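Side-chain contacts in peptidase M14, carboxypeptidase A (Thermoplasmatales archaeon SCGC AB-540-F20, PDB 4XED), which probably cleaves residues from the C-terminal ends of peptides, and is represented here by its calcium-binding PKD domain, a beta-sandwich module that may serve in protein binding: residues Y26-T31 against Y74-K79; Y41-W44 against F48-E51. One frame throughout, in Å; residues are numbered along the deposited sequence.

Contact 1: Y26-T31 against Y74-K79; sequences YTFVTT and YVVRAK. With EDO (1,2-ethanediol), chain C.
Phe28 meets Val76 and Ala78 across the interior of a PKD-domain beta sandwich, strand 24-29 belonging to a three-stranded sheet and strand 72-82 to the four-stranded sheet packed on it. The evidence that this is packing between sheets rather than pairing within one is direct: no hydrogen bond links the two segments, and the closest CA atoms, those of Phe28 and Ala78, stand 7.8 Å apart. Along 74-79 the side chains alternate. Val76 turns its CB toward the opposing strand and brings CG1 to 4.4 Å from CE2 of Phe28, near the plane of the ring and at its edge. Arg77 points away, to the outer face of its sheet, where it forms a salt bridge with Glu43 and a cation-pi contact with Trp90. Ala78 returns to the interior, its CB 3.7 Å from CD2 and 3.9 Å from CE2 of Phe28. Chi1 of -62°, with CG anti to the carbonyl carbon, directs the Phe28 ring into the interior, where its CD2-CE2 edge meets both small side chains. Val12 of strand 11-13 adjoins both Phe28 and Ala78. Lys79 again faces outward, its chain extended beyond CG; NZ has a salt bridge to Glu87 and donates a hydrogen bond to O1 of a 1,2-ethanediol molecule, probably from the crystallisation liquor, at 2.8 Å.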
loop_
_atom_site.group_PDB
_atom_site.type_symbol
_atom_site.label_atom_id
_atom_site.label_comp_id
_atom_site.label_asym_id
_atom_site.label_seq_id
_atom_site.Cartn_x
_atom_site.Cartn_y
_atom_site.Cartn_z
ATOM N N TYR A 26 -6.677 2.113 -5.443
ATOM C CA TYR A 26 -6.094 2.524 -4.163
ATOM C C TYR A 26 -4.880 3.420 -4.405
ATOM O O TYR A 26 -4.026 3.115 -5.226
ATOM C CB TYR A 26 -5.776 1.263 -3.297
ATOM C CG TYR A 26 -7.085 0.592 -2.973
ATOM C CD1 TYR A 26 -7.822 0.956 -1.862
ATOM C CD2 TYR A 26 -7.647 -0.322 -3.846
ATOM C CE1 TYR A 26 -9.089 0.463 -1.645
ATOM C CE2 TYR A 26 -8.925 -0.866 -3.620
ATOM C CZ TYR A 26 -9.636 -0.452 -2.541
ATOM O OH TYR A 26 -10.907 -0.986 -2.348
ATOM N N THR A 27 -4.846 4.501 -3.644
ATOM C CA THR A 27 -3.789 5.492 -3.725
ATOM C C THR A 27 -2.849 5.301 -2.540
ATOM O O THR A 27 -3.303 5.268 -1.386
ATOM C CB THR A 27 -4.382 6.901 -3.703
ATOM O OG1 THR A 27 -5.261 7.057 -4.815
ATOM C CG2 THR A 27 -3.283 7.939 -3.743
ATOM N N PHE A 28 -1.547 5.171 -2.829
ATOM C CA PHE A 28 -0.524 4.915 -1.815
ATOM C C PHE A 28 0.472 6.054 -1.857
ATOM O O PHE A 28 0.929 6.448 -2.951
ATOM C CB PHE A 28 0.224 3.606 -2.097
ATOM C CG PHE A 28 -0.658 2.381 -2.072
ATOM C CD1 PHE A 28 -1.389 1.999 -3.185
ATOM C CD2 PHE A 28 -0.751 1.581 -0.948
ATOM C CE1 PHE A 28 -2.210 0.887 -3.176
ATOM C CE2 PHE A 28 -1.578 0.468 -0.935
ATOM C CZ PHE A 28 -2.293 0.131 -2.069
ATOM N N VAL A 29 0.872 6.546 -0.693
ATOM C CA VAL A 29 1.970 7.511 -0.684
ATOM C C VAL A 29 2.643 7.608 0.666
ATOM O O VAL A 29 2.002 7.496 1.714
ATOM C CB VAL A 29 1.495 8.932 -1.107
ATOM C CG1 VAL A 29 0.463 9.472 -0.138
ATOM C CG2 VAL A 29 2.670 9.920 -1.272
ATOM N N THR A 30 3.958 7.788 0.633
ATOM C CA THR A 30 4.681 8.183 1.807
ATOM C C THR A 30 5.841 9.077 1.391
ATOM O O THR A 30 6.076 9.281 0.198
ATOM C CB THR A 30 5.159 6.967 2.610
ATOM O OG1 THR A 30 5.464 7.420 3.928
ATOM C CG2 THR A 30 6.392 6.302 1.998
ATOM N N THR A 31 6.532 9.606 2.388
ATOM C CA THR A 31 7.781 10.324 2.190
ATOM C C THR A 31 8.876 9.677 3.023
ATOM O O THR A 31 8.633 9.040 4.038
ATOM C CB THR A 31 7.661 11.816 2.600
ATOM O OG1 THR A 31 7.386 11.932 3.993
ATOM C CG2 THR A 31 6.546 12.508 1.868
ATOM N N TYR A 74 -11.153 -7.302 4.233
ATOM C CA TYR A 74 -9.754 -7.420 3.842
ATOM C C TYR A 74 -8.946 -6.257 4.403
ATOM O O TYR A 74 -9.303 -5.088 4.217
ATOM C CB TYR A 74 -9.672 -7.462 2.308
ATOM C CG TYR A 74 -10.405 -8.667 1.734
ATOM C CD1 TYR A 74 -9.778 -9.902 1.718
ATOM C CD2 TYR A 74 -11.681 -8.569 1.188
ATOM C CE1 TYR A 74 -10.416 -11.006 1.218
ATOM C CE2 TYR A 74 -12.312 -9.668 0.670
ATOM C CZ TYR A 74 -11.661 -10.879 0.688
ATOM O OH TYR A 74 -12.234 -12.016 0.184
ATOM N N VAL A 75 -7.832 -6.583 5.031
ATOM C CA VAL A 75 -6.961 -5.551 5.572
ATOM C C VAL A 75 -5.852 -5.273 4.570
ATOM O O VAL A 75 -4.913 -6.063 4.420
ATOM C CB VAL A 75 -6.384 -5.952 6.921
ATOM C CG1 VAL A 75 -5.615 -4.807 7.484
ATOM C CG2 VAL A 75 -7.498 -6.365 7.867
ATOM N N VAL A 76 -5.999 -4.172 3.832
ATOM C CA VAL A 76 -4.975 -3.755 2.895
ATOM C C VAL A 76 -3.882 -3.059 3.726
ATOM O O VAL A 76 -4.193 -2.192 4.555
ATOM C CB VAL A 76 -5.539 -2.789 1.855
ATOM C CG1 VAL A 76 -4.462 -2.260 0.948
ATOM C CG2 VAL A 76 -6.652 -3.467 1.069
ATOM N N ARG A 77 -2.625 -3.439 3.533
ATOM C CA ARG A 77 -1.533 -2.832 4.288
ATOM C C ARG A 77 -0.413 -2.461 3.340
ATOM O O ARG A 77 -0.179 -3.136 2.321
ATOM C CB ARG A 77 -1.001 -3.778 5.375
ATOM C CG ARG A 77 -2.074 -4.297 6.308
ATOM C CD ARG A 77 -1.445 -4.766 7.613
ATOM N NE ARG A 77 -0.488 -5.840 7.416
ATOM C CZ ARG A 77 0.333 -6.288 8.353
ATOM N NH1 ARG A 77 0.314 -5.782 9.583
ATOM N NH2 ARG A 77 1.148 -7.273 8.073
ATOM N N ALA A 78 0.297 -1.384 3.683
ATOM C CA ALA A 78 1.454 -0.976 2.913
ATOM C C ALA A 78 2.553 -0.490 3.825
ATOM O O ALA A 78 2.322 0.269 4.752
ATOM C CB ALA A 78 1.088 0.101 1.915
ATOM N N LYS A 79 3.773 -0.938 3.537
ATOM C CA LYS A 79 4.996 -0.413 4.175
ATOM C C LYS A 79 5.970 -0.000 3.070
ATOM O O LYS A 79 5.761 -0.344 1.898
ATOM C CB LYS A 79 5.609 -1.416 5.151
ATOM C CG LYS A 79 6.101 -2.684 4.506
ATOM C CD LYS A 79 6.757 -3.639 5.509
ATOM C CE LYS A 79 6.989 -5.023 4.860
ATOM N NZ LYS A 79 7.821 -5.908 5.760
HETATM C C1 EDO C . 7.422 -9.225 4.287
HETATM O O1 EDO C . 8.393 -8.190 4.274
HETATM C C2 EDO C . 6.215 -8.725 5.062
HETATM O O2 EDO C . 5.483 -9.849 5.572
#

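Contact 2: Y41-W44 against F48-E51; sequences YIEW and FTEE
The indole of Trp44 receives a carboxylate oxygen of Glu50 at its edge, while CG2 of Ile42 sits over the centre of one face, 4.0 Å above the plane. The edge contact is a hydrogen bond from Trp44 NE1 to Glu50 OE2, 2.9 Å long and nearly straight at 176°; the oxygen lies in the ring plane and accepts through its anti lone pair. Ring and carboxylate planes are steeply inclined, 73° apart. A bend at chi2 (-60°) turns the Glu50 carboxylate to the indole N-H, while CG of Glu50 packs 4.0 Å from CB of Ile42. His66 stacks on the indole as well. The Tyr41 ring has the backbone O of Glu50 over one face and CG of Glu43 at its edge, in plane. Glu51 runs alongside it in the same direction, CG 3.7 Å from Tyr41 CE2. The carboxylate of Glu51 is steadied by Thr49, whose OG1 donates to Glu51 OE2 over 2.7 Å, from the anti side and somewhat out of plane. The carboxylate of Glu43, by contrast, pairs with Arg77 on the neighbouring strand. Between the two faces, Ile42 and Glu50 on one and Glu43 and Thr49 on the other, the backbones run antiparallel: Ile42 and Glu50 exchange both N-H...O bonds as a hydrogen-bonded pair, and Glu43 and Thr49 form the adjoining non-hydrogen-bonded pair. Beyond them Trp44 N donates to Phe48 O at 3.0 Å, next to the three-residue connection. This is the geometry of a tight beta hairpin, here at the margin of the four-stranded sheet of the PKD sandwich.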
loop_
_atom_site.group_PDB
_atom_site.type_symbol
_atom_site.label_atom_id
_atom_site.label_comp_id
_atom_site.label_asym_id
_atom_site.label_seq_id
_atom_site.Cartn_x
_atom_site.Cartn_y
_atom_site.Cartn_z
ATOM N N TYR A 41 5.790 -2.353 -0.161
ATOM C CA TYR A 41 5.333 -3.734 0.020
ATOM C C TYR A 41 3.870 -3.609 0.404
ATOM O O TYR A 41 3.543 -3.019 1.428
ATOM C CB TYR A 41 6.147 -4.475 1.085
ATOM C CG TYR A 41 5.837 -5.933 1.173
ATOM C CD1 TYR A 41 4.639 -6.382 1.716
ATOM C CD2 TYR A 41 6.757 -6.889 0.736
ATOM C CE1 TYR A 41 4.355 -7.701 1.810
ATOM C CE2 TYR A 41 6.470 -8.254 0.832
ATOM C CZ TYR A 41 5.252 -8.646 1.370
ATOM O OH TYR A 41 4.912 -9.976 1.513
ATOM N N ILE A 42 2.987 -4.100 -0.463
ATOM C CA ILE A 42 1.542 -4.013 -0.283
ATOM C C ILE A 42 0.978 -5.424 -0.085
ATOM O O ILE A 42 1.272 -6.339 -0.865
ATOM C CB ILE A 42 0.891 -3.357 -1.503
ATOM C CG1 ILE A 42 1.433 -1.925 -1.683
ATOM C CG2 ILE A 42 -0.635 -3.407 -1.428
ATOM C CD1 ILE A 42 1.087 -1.327 -3.017
ATOM N N GLU A 43 0.124 -5.568 0.929
ATOM C CA GLU A 43 -0.722 -6.747 1.137
ATOM C C GLU A 43 -2.150 -6.358 0.802
ATOM O O GLU A 43 -2.663 -5.368 1.321
ATOM C CB GLU A 43 -0.688 -7.194 2.593
ATOM C CG GLU A 43 0.634 -7.691 3.069
ATOM C CD GLU A 43 0.635 -8.010 4.549
ATOM O OE1 GLU A 43 -0.305 -7.600 5.277
ATOM O OE2 GLU A 43 1.580 -8.690 4.992
ATOM N N TRP A 44 -2.804 -7.096 -0.083
ATOM C CA TRP A 44 -4.198 -6.816 -0.399
ATOM C C TRP A 44 -5.183 -7.478 0.590
ATOM O O TRP A 44 -6.400 -7.290 0.496
ATOM C CB TRP A 44 -4.529 -7.260 -1.828
ATOM C CG TRP A 44 -3.800 -6.459 -2.875
ATOM C CD1 TRP A 44 -2.815 -6.888 -3.698
ATOM C CD2 TRP A 44 -4.016 -5.082 -3.202
ATOM N NE1 TRP A 44 -2.387 -5.874 -4.518
ATOM C CE2 TRP A 44 -3.112 -4.749 -4.233
ATOM C CE3 TRP A 44 -4.889 -4.083 -2.722
ATOM C CZ2 TRP A 44 -3.086 -3.473 -4.821
ATOM C CZ3 TRP A 44 -4.847 -2.821 -3.282
ATOM C CH2 TRP A 44 -3.947 -2.529 -4.315
ATOM N N PHE A 48 -2.608 -11.963 -1.805
ATOM C CA PHE A 48 -1.864 -11.330 -2.894
ATOM C C PHE A 48 -1.088 -10.131 -2.358
ATOM O O PHE A 48 -1.497 -9.453 -1.397
ATOM C CB PHE A 48 -2.830 -10.922 -4.031
ATOM C CG PHE A 48 -3.482 -12.085 -4.697
ATOM C CD1 PHE A 48 -2.723 -12.952 -5.476
ATOM C CD2 PHE A 48 -4.841 -12.349 -4.530
ATOM C CE1 PHE A 48 -3.311 -14.049 -6.092
ATOM C CE2 PHE A 48 -5.431 -13.458 -5.133
ATOM C CZ PHE A 48 -4.662 -14.292 -5.921
ATOM N N THR A 49 0.067 -9.913 -2.961
ATOM C CA THR A 49 0.992 -8.864 -2.538
ATOM C C THR A 49 1.642 -8.168 -3.727
ATOM O O THR A 49 1.678 -8.732 -4.835
ATOM C CB THR A 49 2.142 -9.459 -1.675
ATOM O OG1 THR A 49 2.797 -10.499 -2.424
ATOM C CG2 THR A 49 1.623 -10.020 -0.358
ATOM N N GLU A 50 2.168 -6.974 -3.484
ATOM C CA GLU A 50 3.090 -6.301 -4.378
ATOM C C GLU A 50 4.389 -6.194 -3.589
ATOM O O GLU A 50 4.450 -5.485 -2.593
ATOM C CB GLU A 50 2.542 -4.929 -4.776
ATOM C CG GLU A 50 1.083 -4.875 -5.251
ATOM C CD GLU A 50 0.784 -5.717 -6.479
ATOM O OE1 GLU A 50 1.689 -5.926 -7.321
ATOM O OE2 GLU A 50 -0.388 -6.149 -6.596
ATOM N N GLU A 51 5.413 -6.939 -4.000
ATOM C CA GLU A 51 6.595 -7.116 -3.149
ATOM C C GLU A 51 7.726 -6.181 -3.534
ATOM O O GLU A 51 8.530 -6.438 -4.429
ATOM C CB GLU A 51 7.037 -8.582 -3.106
ATOM C CG GLU A 51 5.862 -9.405 -2.594
ATOM C CD GLU A 51 6.190 -10.814 -2.139
ATOM O OE1 GLU A 51 7.358 -11.253 -2.266
ATOM O OE2 GLU A 51 5.244 -11.484 -1.653
#

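In the fold
From the N terminus the chain passes through strand 11-13 into strand 24-29, which supplies the first side of contact 1, and then crosses to the other sheet as strand 38-43. Contact 2 closes at once, with only three residues between 41-44 and 48-51. The chain next returns to the first sheet through strand 62-66, and strand 72-82 closes contact 1 after 42 intervening residues, so the hairpin is nested within that larger loop. Strand 72-82 lies beside strand 38-43, and a probable hydrogen bond between Lys79 O and Tyr41 N (2.9 Å) joins the two contacts. Contact 1 ties sheet to sheet; contact 2 ties neighbours within one.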